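Local coordinates for protein ESSC (Geobacillus thermodenitrificans, PDB 5FWH) that is a component of the bacterial type VII secretion apparatus, an FtsK/SpoIIIE-type ATPase whose N-terminal forkhead-associated region probably serves in protein–protein recognition, at residues Val6-Glu9 with Thr10-Gln13; Gly63-Ile66 with Gly67-Lys70. One frame throughout, in Å; residues are numbered along the deposited sequence.

Contact 1: Val6-Glu9 with Thr10-Gln13; sequences VLYE and TYCQ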
loop_
_atom_site.group_PDB
_atom_site.type_symbol
_atom_site.label_atom_id
_atom_site.label_comp_id
_atom_site.label_asym_id
_atom_site.label_seq_id
_atom_site.Cartn_x
_atom_site.Cartn_y
_atom_site.Cartn_z
ATOM N N VAL A 6 -7.084 -2.207 -2.963
ATOM C CA VAL A 6 -8.497 -1.869 -2.972
ATOM C C VAL A 6 -8.828 -0.986 -1.709
ATOM O O VAL A 6 -8.772 -1.412 -0.581
ATOM C CB VAL A 6 -9.304 -3.146 -3.009
ATOM C CG1 VAL A 6 -10.820 -2.857 -2.994
ATOM C CG2 VAL A 6 -8.866 -3.956 -4.227
ATOM N N LEU A 7 -9.112 0.258 -1.993
ATOM C CA LEU A 7 -9.390 1.264 -1.038
ATOM C C LEU A 7 -10.872 1.634 -1.106
ATOM O O LEU A 7 -11.394 1.877 -2.162
ATOM C CB LEU A 7 -8.560 2.524 -1.308
ATOM C CG LEU A 7 -7.034 2.270 -1.227
ATOM C CD1 LEU A 7 -6.457 1.970 -2.626
ATOM C CD2 LEU A 7 -6.326 3.496 -0.637
ATOM N N TYR A 8 -11.468 1.691 0.079
ATOM C CA TYR A 8 -12.882 2.054 0.261
ATOM C C TYR A 8 -13.100 2.373 1.752
ATOM O O TYR A 8 -12.342 1.849 2.624
ATOM C CB TYR A 8 -13.764 0.889 -0.171
ATOM C CG TYR A 8 -13.468 -0.373 0.590
ATOM C CD1 TYR A 8 -12.374 -1.163 0.260
ATOM C CD2 TYR A 8 -14.282 -0.794 1.631
ATOM C CE1 TYR A 8 -12.105 -2.305 0.920
ATOM C CE2 TYR A 8 -13.992 -1.939 2.333
ATOM C CZ TYR A 8 -12.906 -2.695 1.953
ATOM O OH TYR A 8 -12.594 -3.836 2.625
ATOM N N GLU A 9 -14.104 3.227 2.057
ATOM C CA GLU A 9 -14.338 3.721 3.411
ATOM C C GLU A 9 -12.986 4.058 4.067
ATOM O O GLU A 9 -12.268 4.881 3.521
ATOM C CB GLU A 9 -15.187 2.749 4.236
ATOM C CG GLU A 9 -16.517 2.415 3.543
ATOM C CD GLU A 9 -17.668 1.962 4.459
ATOM O OE1 GLU A 9 -17.698 2.336 5.677
ATOM O OE2 GLU A 9 -18.570 1.239 3.955
ATOM N N THR A 10 -12.646 3.404 5.181
ATOM C CA THR A 10 -11.402 3.629 5.926
ATOM C C THR A 10 -10.466 2.379 5.878
ATOM O O THR A 10 -9.704 2.106 6.809
ATOM C CB THR A 10 -11.786 3.926 7.384
ATOM O OG1 THR A 10 -12.610 2.846 7.882
ATOM C CG2 THR A 10 -12.529 5.284 7.471
ATOM N N TYR A 11 -10.605 1.577 4.826
ATOM C CA TYR A 11 -9.896 0.314 4.683
ATOM C C TYR A 11 -9.073 0.348 3.421
ATOM O O TYR A 11 -9.404 1.099 2.492
ATOM C CB TYR A 11 -10.874 -0.853 4.593
ATOM C CG TYR A 11 -11.741 -0.853 5.829
ATOM C CD1 TYR A 11 -11.184 -1.143 7.072
ATOM C CD2 TYR A 11 -13.091 -0.453 5.764
ATOM C CE1 TYR A 11 -11.960 -1.072 8.242
ATOM C CE2 TYR A 11 -13.860 -0.399 6.898
ATOM C CZ TYR A 11 -13.291 -0.707 8.127
ATOM O OH TYR A 11 -14.059 -0.651 9.230
ATOM N N CYS A 12 -8.013 -0.472 3.423
ATOM C CA CYS A 12 -7.259 -0.751 2.231
ATOM C C CYS A 12 -6.979 -2.253 2.296
ATOM O O CYS A 12 -6.417 -2.715 3.304
ATOM C CB CYS A 12 -5.947 0.029 2.272
ATOM S SG CYS A 12 -4.840 -0.231 0.853
ATOM N N GLN A 13 -7.440 -3.000 1.302
ATOM C CA GLN A 13 -7.062 -4.428 1.140
ATOM C C GLN A 13 -6.036 -4.500 0.038
ATOM O O GLN A 13 -6.147 -3.766 -0.956
ATOM C CB GLN A 13 -8.209 -5.245 0.639
ATOM C CG GLN A 13 -9.305 -5.407 1.645
ATOM C CD GLN A 13 -10.321 -6.462 1.250
ATOM O OE1 GLN A 13 -9.986 -7.580 0.816
ATOM N NE2 GLN A 13 -11.582 -6.133 1.469
HETATM O O HOH W 1 -9.830 3.913 2.137
#
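Thr10 sets its CB against Glu9 C in the two-residue loop of a beta hairpin, a type II' turn from Tyr8 to Tyr11 whose first corner, Glu9, takes the positive phi (41°) such turns require. A water lies within hydrogen-bonding distance of Glu9 O (3.0 Å) and Tyr11 O (2.9 Å). Tyr11 then closes the turn: its N donates to Tyr8 O at 2.8 Å, while Tyr8 N returns a longer bond to Tyr11 O. Its CB lies over one face of the Tyr8 ring, 4.1 Å from the centroid, a CH-pi contact; the two rings meet obliquely, planes 44° apart. Cys12 pairs with Leu7 at a non-hydrogen-bonded position, where SG rests 3.9 Å from Leu7 CG on the face opposite the tyrosines. Gln13 forms the next hydrogen-bonded pair with Val6, and Val6 N reaches Gln13 O at 2.7 Å in an almost straight bond. The Gln13 side chain reaches across to Tyr8: NE2 donates to OH at 2.8 Å, the oxygen lying in the amide plane. Tyr8 can receive it because CG stands between its backbone N and carbonyl carbon (chi1 58°), which lays the ring across the hairpin. Were the ring lost to an alanine here, Tyr11 CB would probably lose the face it lies over and Gln13 NE2 one of its acceptors. That amide also donates to Thr35 O, and Tyr8 packs on Val36. On the other face, Leu7 and Cys12 meet Phe143 of strand 143-144, while the backbone of strand 3-8 continues the sheet through Thr85 of strand 84-88.

Contact 2: Gly63-Ile66 with Gly67-Lys70; sequences GRQI and GELK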
loop_
_atom_site.group_PDB
_atom_site.type_symbol
_atom_site.label_atom_id
_atom_site.label_comp_id
_atom_site.label_asym_id
_atom_site.label_seq_id
_atom_site.Cartn_x
_atom_site.Cartn_y
_atom_site.Cartn_z
ATOM N N GLY A 63 -19.045 -6.060 -17.084
ATOM C CA GLY A 63 -18.549 -6.714 -18.275
ATOM C C GLY A 63 -18.174 -5.718 -19.354
ATOM O O GLY A 63 -17.712 -6.120 -20.437
ATOM N N ARG A 64 -18.344 -4.422 -19.069
ATOM C CA ARG A 64 -17.851 -3.401 -19.956
ATOM C C ARG A 64 -16.704 -2.629 -19.305
ATOM O O ARG A 64 -16.677 -2.390 -18.067
ATOM C CB ARG A 64 -18.964 -2.476 -20.472
ATOM C CG ARG A 64 -19.846 -1.786 -19.442
ATOM C CD ARG A 64 -21.158 -1.390 -20.110
ATOM N NE ARG A 64 -22.049 -0.805 -19.122
ATOM C CZ ARG A 64 -23.383 -0.801 -19.168
ATOM N NH1 ARG A 64 -24.083 -1.341 -20.188
ATOM N NH2 ARG A 64 -24.034 -0.224 -18.170
ATOM N N GLN A 65 -15.778 -2.258 -20.176
ATOM C CA GLN A 65 -14.551 -1.599 -19.794
ATOM C C GLN A 65 -14.797 -0.136 -19.350
ATOM O O GLN A 65 -15.594 0.592 -19.935
ATOM C CB GLN A 65 -13.536 -1.687 -20.923
ATOM C CG GLN A 65 -12.097 -1.730 -20.403
ATOM C CD GLN A 65 -11.102 -2.138 -21.476
ATOM O OE1 GLN A 65 -11.205 -3.218 -22.055
ATOM N NE2 GLN A 65 -10.141 -1.271 -21.756
ATOM N N ILE A 66 -14.204 0.228 -18.228
ATOM C CA ILE A 66 -14.271 1.578 -17.723
ATOM C C ILE A 66 -12.870 2.139 -17.560
ATOM O O ILE A 66 -12.728 3.318 -17.223
ATOM C CB ILE A 66 -15.078 1.679 -16.418
ATOM C CG1 ILE A 66 -14.481 0.776 -15.324
ATOM C CG2 ILE A 66 -16.535 1.294 -16.674
ATOM C CD1 ILE A 66 -14.986 1.083 -13.932
ATOM N N GLY A 67 -11.847 1.324 -17.840
ATOM C CA GLY A 67 -10.466 1.796 -17.754
ATOM C C GLY A 67 -9.438 0.718 -18.027
ATOM O O GLY A 67 -9.750 -0.450 -18.264
ATOM N N GLU A 68 -8.197 1.140 -18.035
ATOM C CA GLU A 68 -7.101 0.214 -18.031
ATOM C C GLU A 68 -6.129 0.765 -17.057
ATOM O O GLU A 68 -5.987 1.970 -17.001
ATOM C CB GLU A 68 -6.453 0.152 -19.395
ATOM C CG GLU A 68 -7.414 -0.260 -20.473
ATOM C CD GLU A 68 -6.722 -0.556 -21.794
ATOM O OE1 GLU A 68 -5.452 -0.474 -21.852
ATOM O OE2 GLU A 68 -7.461 -0.877 -22.765
ATOM N N LEU A 69 -5.469 -0.090 -16.291
ATOM C CA LEU A 69 -4.517 0.347 -15.356
ATOM C C LEU A 69 -3.141 -0.064 -15.841
ATOM O O LEU A 69 -2.877 -1.242 -16.143
ATOM C CB LEU A 69 -4.785 -0.252 -13.951
ATOM C CG LEU A 69 -6.087 0.155 -13.284
ATOM C CD1 LEU A 69 -6.379 -0.769 -12.144
ATOM C CD2 LEU A 69 -6.005 1.628 -12.823
ATOM N N LYS A 70 -2.252 0.909 -15.867
ATOM C CA LYS A 70 -0.851 0.673 -16.106
ATOM C C LYS A 70 -0.195 0.560 -14.762
ATOM O O LYS A 70 -0.795 0.873 -13.722
ATOM C CB LYS A 70 -0.232 1.828 -16.907
ATOM C CG LYS A 70 -0.935 2.064 -18.232
ATOM C CD LYS A 70 -0.122 2.895 -19.231
ATOM C CE LYS A 70 0.622 4.083 -18.607
ATOM N NZ LYS A 70 -0.265 5.076 -17.930
#
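Gln65 and Glu68 reach toward each other along the exposed side of one edge strand, across a classic beta bulge in which Ile66 and Gly67 together face Val59 of strand 57-60. The bulge belongs to the hairpin of strands 57-60 and 65-69, the latter outermost in its sheet.

The backbone carries the irregularity. Both Ile66 and Gly67 make backbone hydrogen bonds with Val59, and the extra residue is accommodated by the folded conformation of Ile66 (psi -3°) followed by an almost fully extended Gly67. A beta carbon on Gly67 would lie only 2.8 Å from Ile66 O, a clash that glycine avoids. The Gln65 side chain approaches the carbonyl of the bulge closely, its CG passing 3.4 Å from Gly67 O on the way to the glutamate.

Apolar contacts lie on the other side of the strand. Ile66 turns from the polar pair and packs on Ile77 of strand 73-77, and buried Leu69 joins it there against Ile75, so that the bulged strand is backed by a strand of the neighbouring sheet.

The polar link spans the bulge. Both side chains are extended beyond CG, and the first torsion of Glu68, which sets CG anti to its carbonyl carbon and beside its backbone N, brings the carboxylate round to the end of the glutamine. Amide and carboxylate planes are turned 51° from each other, and the groups cross at a slant. Exposed as both residues are, the link is a surface one. Gln65 NE2 donates to Glu68 OE2 at 2.9 Å. The bond is well short of straight, with 133° at the hydrogen, and it is received by the anti lone pair of OE2, directed away from OE1.

From the N terminus, the end of strand 3-8 lies within contact 1, whose tight turn closes the hairpin with strand 11-16 at the edge of an antiparallel sheet. The chain then builds strands 23-27 through 57-60 before reaching contact 2, which closes no loop of its own but spans a bulge within strand 65-69, the returning arm of the hairpin with strand 57-60 and an edge of the five-stranded sheet. The two follow in series, neither nested nor crossed, with centres about 20 Å apart and nearest atoms about 9 Å apart. Strand 73-77, packed under Ile66 and Leu69, belongs to the same sheet as contact 1, so the two sheets meet there.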